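Local coordinates for packaging enzyme P4 (Pseudomonas phage phi13, PDB 4BLP), which probably acts as a hexameric RecA-like motor that hydrolyses nucleoside triphosphates to drive the packaging of viral RNA, at residues P259-D263 against D264-L268; A238-S241 against L242-C246. All blocks are in the same frame, centred on the assembly; numbering follows the deposited sequence.

How the contacts relate
Contacts 2 and 1 join residues a few positions apart, one inside a helix and one at the turn that leads into a helix, at two depths of the same RecA-like chain. Contact 2 comes first in sequence, inside helix 233-248; strand 252-257 of the mixed sheet follows, and contact 1 lies on the loop from that strand into helix 266-274. Their centres are 22 Å apart and their nearest atoms about 7 Å, without touching. Contact 2 is buried near the middle of the chain, whereas contact 1 sits at its surface. Both have neighbours in other subunits, through hydrogen bonds at contact 2 and through packing and one weak ion pair at contact 1, so both crossovers border subunit interfaces.

Contact 1 of 2, residues P259-D263 against D264-L268; sequences PMSSD and DKVSL
S262 and D264 face each other across the start of a turn. The S262 hydroxyl donates to D264 OD1, with OG and OD1 2.7 Å apart. It reaches the carboxylate on its syn side, 25° out of the carboxylate plane. In both side chains the first torsion (chi1 58° in S262, much the same in D264) sets the group between its own backbone N and carbonyl carbon and brings the two ends together.

The carbonyl of S262 forms the other focus, taking two donors. S261, its OG swung away from its own backbone N, hydrogen-bonds to S262 O at 2.8 Å. K265 N completes the pair, 3.2 Å from S262 O, and stands above the carbonyl plane instead of on a lone pair. S261 OG also lies against the backbone where K265 joins V266, 3.4 Å from K265 C. On the next residue, the CG2 branch of V266 rests on two carbonyl oxygens, 3.6 Å from both S262 O and D263 O.

The lysine side chain leads off to the carbonyl of P228, while D263 makes a weak, long ion pair with K265 of the second subunit. With D263 and D264 both in helix-like conformation, the bond from K265 N to S262 O closes a type I beta-turn, which delivers K265 as N-cap of helix 266-274 in a beta-alpha-beta crossover.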
ATOM      1  N   PRO D 259     -10.588  -2.379  22.154  1.00 14.79           N
ATOM      2  CA  PRO D 259     -10.021  -2.763  20.856  1.00 16.02           C
ATOM      3  C   PRO D 259     -10.886  -2.432  19.644  1.00 22.75           C
ATOM      4  O   PRO D 259     -10.418  -2.571  18.505  1.00 22.43           O
ATOM      5  CB  PRO D 259      -9.811  -4.282  20.995  1.00 18.10           C
ATOM      6  CG  PRO D 259     -10.887  -4.704  21.956  1.00 23.33           C
ATOM      7  CD  PRO D 259     -10.928  -3.580  22.964  1.00 18.49           C
ATOM      8  N   MET D 260     -12.136  -1.977  19.876  1.00 20.39           N
ATOM      9  CA  MET D 260     -13.083  -1.560  18.836  1.00 20.16           C
ATOM     10  C   MET D 260     -13.319  -2.656  17.794  1.00 25.36           C
ATOM     11  O   MET D 260     -13.233  -2.433  16.579  1.00 24.48           O
ATOM     12  CB  MET D 260     -12.639  -0.253  18.165  1.00 21.99           C
ATOM     13  CG  MET D 260     -12.628   0.908  19.105  1.00 25.92           C
ATOM     14  SD  MET D 260     -12.597   2.473  18.196  1.00 30.49           S
ATOM     15  CE  MET D 260     -12.851   3.584  19.574  1.00 28.09           C
ATOM     16  N   SER D 261     -13.618  -3.838  18.296  1.00 22.15           N
ATOM     17  CA  SER D 261     -13.956  -4.999  17.496  1.00 22.93           C
ATOM     18  C   SER D 261     -15.328  -4.771  16.893  1.00 28.88           C
ATOM     19  O   SER D 261     -16.162  -4.088  17.512  1.00 27.49           O
ATOM     20  CB  SER D 261     -14.008  -6.228  18.401  1.00 25.76           C
ATOM     21  OG  SER D 261     -14.629  -7.323  17.747  1.00 34.40           O
ATOM     22  N   SER D 262     -15.618  -5.414  15.754  1.00 29.50           N
ATOM     23  CA  SER D 262     -16.992  -5.399  15.249  1.00 31.60           C
ATOM     24  C   SER D 262     -17.824  -6.229  16.243  1.00 36.72           C
ATOM     25  O   SER D 262     -17.254  -7.101  16.919  1.00 35.10           O
ATOM     26  CB  SER D 262     -17.066  -5.954  13.832  1.00 34.98           C
ATOM     27  OG  SER D 262     -16.568  -7.280  13.781  1.00 40.88           O
ATOM     28  N   ASP D 263     -19.124  -5.924  16.393  1.00 33.74           N
ATOM     29  CA  ASP D 263     -20.021  -6.556  17.369  1.00 34.52           C
ATOM     30  C   ASP D 263     -20.125  -8.075  17.258  1.00 37.33           C
ATOM     31  O   ASP D 263     -20.304  -8.722  18.285  1.00 37.36           O
ATOM     32  CB  ASP D 263     -21.441  -5.952  17.277  1.00 38.29           C
ATOM     33  CG  ASP D 263     -21.516  -4.488  17.670  1.00 56.53           C
ATOM     34  OD1 ASP D 263     -20.615  -4.023  18.416  1.00 58.19           O
ATOM     35  OD2 ASP D 263     -22.475  -3.800  17.234  1.00 64.63           O
ATOM     36  N   ASP D 264     -20.005  -8.643  16.057  1.00 33.35           N
ATOM     37  CA  ASP D 264     -20.130 -10.088  15.844  1.00 33.79           C
ATOM     38  C   ASP D 264     -18.882 -10.883  16.278  1.00 34.43           C
ATOM     39  O   ASP D 264     -18.956 -12.110  16.416  1.00 34.86           O
ATOM     40  CB  ASP D 264     -20.423 -10.368  14.348  1.00 36.55           C
ATOM     41  CG  ASP D 264     -19.333  -9.925  13.386  0.72 50.40           C
ATOM     42  OD1 ASP D 264     -18.825  -8.788  13.542  0.75 52.21           O
ATOM     43  OD2 ASP D 264     -19.019 -10.692  12.453  0.65 56.54           O
ATOM     44  N   LYS D 265     -17.744 -10.214  16.471  1.00 27.44           N
ATOM     45  CA  LYS D 265     -16.497 -10.929  16.785  1.00 26.53           C
ATOM     46  C   LYS D 265     -15.867 -10.514  18.113  1.00 24.33           C
ATOM     47  O   LYS D 265     -14.701 -10.848  18.342  1.00 21.43           O
ATOM     48  CB  LYS D 265     -15.462 -10.695  15.654  1.00 29.11           C
ATOM     49  CG  LYS D 265     -15.908 -11.176  14.269  1.00 33.17           C
ATOM     50  CD  LYS D 265     -15.924 -12.713  14.167  1.00 51.10           C
ATOM     51  CE  LYS D 265     -16.596 -13.193  12.897  1.00 64.85           C
ATOM     52  NZ  LYS D 265     -15.628 -13.796  11.950  1.00 75.07           N
ATOM     53  N   VAL D 266     -16.627  -9.847  18.989  1.00 20.70           N
ATOM     54  CA  VAL D 266     -16.126  -9.382  20.298  1.00 20.79           C
ATOM     55  C   VAL D 266     -15.513 -10.551  21.107  1.00 21.67           C
ATOM     56  O   VAL D 266     -14.419 -10.400  21.680  1.00 19.24           O
ATOM     57  CB  VAL D 266     -17.259  -8.677  21.118  1.00 27.36           C
ATOM     58  CG1 VAL D 266     -16.804  -8.363  22.535  1.00 27.39           C
ATOM     59  CG2 VAL D 266     -17.702  -7.395  20.437  1.00 27.51           C
ATOM     60  N   SER D 267     -16.227 -11.682  21.186  1.00 18.58           N
ATOM     61  CA  SER D 267     -15.773 -12.842  21.965  1.00 18.44           C
ATOM     62  C   SER D 267     -14.411 -13.339  21.479  1.00 21.07           C
ATOM     63  O   SER D 267     -13.548 -13.636  22.315  1.00 20.35           O
ATOM     64  CB  SER D 267     -16.796 -13.980  21.893  1.00 24.07           C
ATOM     65  OG  SER D 267     -18.007 -13.565  22.502  1.00 38.20           O
ATOM     66  N   LEU D 268     -14.214 -13.419  20.146  1.00 18.32           N
ATOM     67  CA  LEU D 268     -12.951 -13.848  19.566  1.00 20.19           C
ATOM     68  C   LEU D 268     -11.836 -12.862  19.918  1.00 19.38           C
ATOM     69  O   LEU D 268     -10.747 -13.276  20.317  1.00 17.79           O
ATOM     70  CB  LEU D 268     -13.073 -13.951  18.027  1.00 22.07           C
ATOM     71  CG  LEU D 268     -13.883 -15.053  17.375  1.00 32.15           C
ATOM     72  CD1 LEU D 268     -13.625 -15.030  15.873  1.00 32.66           C
ATOM     73  CD2 LEU D 268     -13.523 -16.436  17.907  1.00 40.28           C
TER

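Contact 2 of 2, residues A238-S241 against L242-C246; sequences ALTS and LNNIC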
ATOM      1  N   ALA D 238       1.881  -6.876  20.236  1.00  8.26           N
ATOM      2  CA  ALA D 238       2.355  -5.701  21.036  1.00  8.13           C
ATOM      3  C   ALA D 238       1.999  -5.902  22.491  1.00  9.59           C
ATOM      4  O   ALA D 238       2.794  -5.600  23.372  1.00  7.94           O
ATOM      5  CB  ALA D 238       1.729  -4.387  20.531  1.00  8.26           C
ATOM      6  N   LEU D 239       0.773  -6.373  22.751  1.00  7.63           N
ATOM      7  CA  LEU D 239       0.375  -6.595  24.164  1.00  6.80           C
ATOM      8  C   LEU D 239       1.251  -7.685  24.805  1.00 10.08           C
ATOM      9  O   LEU D 239       1.646  -7.546  25.960  1.00  8.56           O
ATOM     10  CB  LEU D 239      -1.098  -7.021  24.210  1.00  7.58           C
ATOM     11  CG  LEU D 239      -2.102  -5.886  23.888  1.00 10.99           C
ATOM     12  CD1 LEU D 239      -3.522  -6.449  23.822  1.00 12.46           C
ATOM     13  CD2 LEU D 239      -2.033  -4.725  24.949  1.00  9.95           C
ATOM     14  N   THR D 240       1.605  -8.730  24.058  1.00  8.06           N
ATOM     15  CA  THR D 240       2.504  -9.780  24.632  1.00  7.75           C
ATOM     16  C   THR D 240       3.884  -9.201  24.860  1.00 10.25           C
ATOM     17  O   THR D 240       4.524  -9.532  25.851  1.00  9.04           O
ATOM     18  CB  THR D 240       2.547 -11.020  23.717  1.00 10.17           C
ATOM     19  OG1 THR D 240       1.206 -11.539  23.675  1.00  8.65           O
ATOM     20  CG2 THR D 240       3.513 -12.103  24.238  1.00 13.32           C
ATOM     21  N   SER D 241       4.364  -8.367  23.940  1.00  6.72           N
ATOM     22  CA  SER D 241       5.694  -7.723  24.133  1.00  6.77           C
ATOM     23  C   SER D 241       5.709  -6.866  25.394  1.00 10.20           C
ATOM     24  O   SER D 241       6.632  -7.000  26.220  1.00 10.52           O
ATOM     25  CB  SER D 241       6.069  -6.882  22.909  1.00  9.35           C
ATOM     26  OG  SER D 241       6.254  -7.741  21.796  1.00  9.41           O
ATOM     27  N   LEU D 242       4.676  -6.012  25.567  1.00  7.66           N
ATOM     28  CA  LEU D 242       4.611  -5.169  26.763  1.00  8.15           C
ATOM     29  C   LEU D 242       4.436  -6.023  27.997  1.00 10.57           C
ATOM     30  O   LEU D 242       5.115  -5.805  29.012  1.00  8.30           O
ATOM     31  CB  LEU D 242       3.433  -4.181  26.620  1.00  7.06           C
ATOM     32  CG  LEU D 242       3.634  -3.159  25.505  1.00  9.61           C
ATOM     33  CD1 LEU D 242       2.349  -2.318  25.313  1.00 11.36           C
ATOM     34  CD2 LEU D 242       4.844  -2.196  25.858  1.00 11.42           C
ATOM     35  N   ASN D 243       3.584  -7.047  27.899  1.00  7.88           N
ATOM     36  CA  ASN D 243       3.425  -7.971  29.026  1.00  7.46           C
ATOM     37  C   ASN D 243       4.768  -8.576  29.501  1.00  9.55           C
ATOM     38  O   ASN D 243       5.072  -8.614  30.699  1.00  9.01           O
ATOM     39  CB  ASN D 243       2.509  -9.142  28.597  1.00  7.85           C
ATOM     40  CG  ASN D 243       2.233 -10.046  29.768  1.00 11.59           C
ATOM     41  OD1 ASN D 243       1.340  -9.759  30.577  1.00 10.26           O
ATOM     42  ND2 ASN D 243       2.987 -11.164  29.874  1.00 10.70           N
ATOM     43  N   ASN D 244       5.569  -9.054  28.544  1.00  7.79           N
ATOM     44  CA  ASN D 244       6.778  -9.779  28.874  1.00  8.53           C
ATOM     45  C   ASN D 244       7.885  -8.824  29.327  1.00 10.79           C
ATOM     46  O   ASN D 244       8.756  -9.248  30.082  1.00 10.59           O
ATOM     47  CB  ASN D 244       7.194 -10.673  27.714  1.00  7.19           C
ATOM     48  CG  ASN D 244       6.271 -11.885  27.570  1.00 11.48           C
ATOM     49  OD1 ASN D 244       5.333 -12.078  28.372  1.00 11.21           O
ATOM     50  ND2 ASN D 244       6.506 -12.733  26.562  1.00  9.32           N
ATOM     51  N   ILE D 245       7.870  -7.577  28.891  1.00  8.39           N
ATOM     52  CA  ILE D 245       8.851  -6.594  29.424  1.00  8.85           C
ATOM     53  C   ILE D 245       8.501  -6.381  30.906  1.00 10.95           C
ATOM     54  O   ILE D 245       9.384  -6.397  31.770  1.00 10.21           O
ATOM     55  CB  ILE D 245       8.800  -5.243  28.627  1.00 12.07           C
ATOM     56  CG1 ILE D 245       9.461  -5.421  27.249  1.00 13.12           C
ATOM     57  CG2 ILE D 245       9.383  -4.056  29.459  1.00 14.42           C
ATOM     58  CD1 ILE D 245      11.039  -5.680  27.308  1.00 15.75           C
ATOM     59  N   CYS D 246       7.206  -6.207  31.214  1.00  8.83           N
ATOM     60  CA  CYS D 246       6.797  -6.054  32.634  1.00  8.96           C
ATOM     61  C   CYS D 246       7.203  -7.300  33.460  1.00 12.38           C
ATOM     62  O   CYS D 246       7.710  -7.164  34.584  1.00 11.26           O
ATOM     63  CB  CYS D 246       5.294  -5.832  32.739  1.00 10.06           C
ATOM     64  SG  CYS D 246       4.723  -4.260  32.067  1.00 12.20           S
TER
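N244 lies one helical turn beyond T240, and the two side chains run alongside each other, pointing the same way. Traced outward, the asparagine first meets the backbone of that earlier turn: its CB is 3.4 Å from T240 O, the same carbonyl that accepts the N244 backbone N-H. With chi1 at -73°, CG stands beside its own backbone N, which places the face of the amide over T240 O, with N244 CG 3.4 Å from that oxygen. At the tip the two branches divide. N244 ND2 passes 3.8 Å from the CG2 methyl of T240, whereas N244 OD1 receives a hydrogen bond from N243 ND2 at 2.9 Å. That bond is nearly straight, 161° at the hydrogen, and OD1 lies almost in the amide plane of N243.

The tip has further partners: N244 OD1 accepts from G178 N of the third subunit, and N244 ND2 donates to E176 O of that subunit and to V127 O of its own chain. In the same chain, N243 OD1 accepts from the backbone N-H groups of L148 and A278, tying the helix to the sheet region. T240 OG1 bonds to S276 O and to R216 of the third subunit.

On another face, L242 lays its CG 3.3 Å from A238 O, and I245 brings CG1 to 3.4 Å from S241 O. L242 packs on F68 and I245 on I66 and F68 of strand 65-70. Underneath runs an unbroken ladder of backbone bonds, L242 N to A238 O at 2.9 Å being its first rung here. Such i to i+4 pairing is the signature of a regular alpha-helix, in this case helix 233-248, buried along this stretch, which crosses between parallel strands 210-213 and 252-257 of the RecA-like sheet.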